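Local coordinates for bubble protein (Penicillium brevicompactum, PDB 1UOY) that may act as a toxin in the fungal exudate, possibly recognising a molecule or molecular surface with negative electrostatic potential, at residues T33-C38 and T44-C49. Residues are numbered along the deposited sequence; the frame is centred on the assembly and turned at random.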
# COMPACT_ATOMS: atom_id res chain seq x y z
N THR A 33 5.01 -7.13 2.26
CA THR A 33 6.47 -7.00 2.23
C THR A 33 6.94 -5.63 1.84
O THR A 33 8.14 -5.38 1.81
CB THR A 33 7.19 -8.02 1.30
OG1 THR A 33 6.82 -7.76 -0.06
CG2 THR A 33 6.84 -9.47 1.70
N GLY A 34 5.99 -4.71 1.60
CA GLY A 34 6.38 -3.37 1.26
C GLY A 34 5.31 -2.35 1.61
O GLY A 34 4.15 -2.67 1.73
N VAL A 35 5.78 -1.14 1.80
CA VAL A 35 4.95 0.03 2.01
C VAL A 35 4.80 0.70 0.66
O VAL A 35 5.83 0.90 -0.05
CB VAL A 35 5.62 1.01 2.94
CG1 VAL A 35 4.73 2.27 3.10
CG2 VAL A 35 5.82 0.33 4.31
N VAL A 36 3.57 1.06 0.26
CA VAL A 36 3.37 1.72 -1.05
C VAL A 36 2.75 3.11 -0.89
O VAL A 36 2.00 3.39 0.07
CB VAL A 36 2.47 0.85 -1.97
CG1 VAL A 36 3.19 -0.50 -2.31
CG2 VAL A 36 1.13 0.46 -1.28
N GLU A 37 3.00 3.95 -1.90
CA GLU A 37 2.51 5.33 -1.92
C GLU A 37 2.05 5.57 -3.34
O GLU A 37 2.63 5.05 -4.29
CB GLU A 37 3.67 6.30 -1.56
CG GLU A 37 3.21 7.78 -1.47
CD GLU A 37 4.33 8.70 -1.14
OE1 GLU A 37 5.29 8.31 -0.44
OE2 GLU A 37 4.28 9.85 -1.59
N CYS A 38 1.03 6.41 -3.53
CA CYS A 38 0.55 6.71 -4.87
C CYS A 38 1.46 7.73 -5.53
O CYS A 38 1.50 8.89 -5.11
CB CYS A 38 -0.88 7.21 -4.75
SG CYS A 38 -1.61 7.48 -6.41
N THR A 44 3.25 2.60 -5.59
CA THR A 44 4.69 2.42 -5.79
C THR A 44 5.33 2.09 -4.48
O THR A 44 5.09 2.77 -3.47
CB THR A 44 5.24 3.76 -6.34
OG1 THR A 44 4.58 4.06 -7.58
CG2 THR A 44 6.73 3.71 -6.62
N GLU A 45 6.16 1.06 -4.48
CA GLU A 45 6.81 0.66 -3.22
C GLU A 45 7.85 1.70 -2.82
O GLU A 45 8.75 2.02 -3.62
CB GLU A 45 7.45 -0.72 -3.36
CG GLU A 45 8.04 -1.21 -2.03
CD GLU A 45 8.45 -2.65 -2.09
OE1 GLU A 45 9.66 -2.91 -2.29
OE2 GLU A 45 7.56 -3.52 -1.98
N VAL A 46 7.67 2.24 -1.61
CA VAL A 46 8.60 3.24 -1.06
C VAL A 46 9.50 2.70 0.04
O VAL A 46 10.48 3.36 0.43
CB VAL A 46 7.86 4.52 -0.57
CG1 VAL A 46 7.23 5.25 -1.77
CG2 VAL A 46 6.83 4.19 0.47
N GLN A 47 9.19 1.50 0.53
CA GLN A 47 10.06 0.84 1.49
C GLN A 47 9.84 -0.63 1.35
O GLN A 47 8.70 -1.12 1.25
CB GLN A 47 9.77 1.25 2.93
CG GLN A 47 10.79 0.60 3.91
CD GLN A 47 10.55 1.02 5.37
OE1 GLN A 47 9.82 1.98 5.67
NE2 GLN A 47 11.18 0.31 6.29
N ASP A 48 10.94 -1.37 1.27
CA ASP A 48 10.87 -2.82 1.20
C ASP A 48 11.03 -3.36 2.61
O ASP A 48 12.11 -3.24 3.20
CB ASP A 48 12.03 -3.35 0.33
CG ASP A 48 11.88 -4.80 -0.04
OD1 ASP A 48 11.02 -5.51 0.53
OD2 ASP A 48 12.66 -5.28 -0.93
N CYS A 49 9.96 -3.93 3.16
CA CYS A 49 10.01 -4.51 4.48
C CYS A 49 10.79 -5.80 4.50
O CYS A 49 11.22 -6.24 5.56
CB CYS A 49 8.57 -4.76 5.00
SG CYS A 49 7.50 -3.30 5.03
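V35 faces both V46 and Q47, the classic beta bulge of this antiparallel hairpin. V46 N gives a hydrogen bond to V35 O (2.8 Å), Q47 N adds a weak one to the same oxygen, and V35 N returns a bond to Q47 O that lies in the carbonyl plane. Past the bulge, E37 and T44 form a hydrogen-bonded pair, with T44 N 2.8 Å from E37 O. At the other end C49 N reaches T33 O (2.7 Å) from above the carbonyl plane, a more bent bond with 132° at the hydrogen.

The V35 side chain can be followed outward: CB lies 4.2 Å from Q47 CB, on the sheet face that also carries E37 and T44. Its two methyls then part. CG1, anti to the backbone N (chi1 178°), meets V46 CG2 at 3.9 Å, while CG2 lies 4.1 Å from C49 SG. V46 thus sits between two neighbours, for its other methyl, CG1, packs 3.7 Å from E37 CB, the two side chains crossing at about a right angle. Beyond that contact E37 runs out extended, and its OE1 is hydrogen-bonded to H26. On the face of V36, the extended E45 chain brings OE2 to within 3.5 Å of G34 CA.

Strand 34-39 is the middle one of three: strand 42-48 flanks it here, and strand 26-28 pairs with it through V36 and F27. Disulfides C38-C18 and C49-C64 tie the hairpin to the rest of this small, helix-free chain.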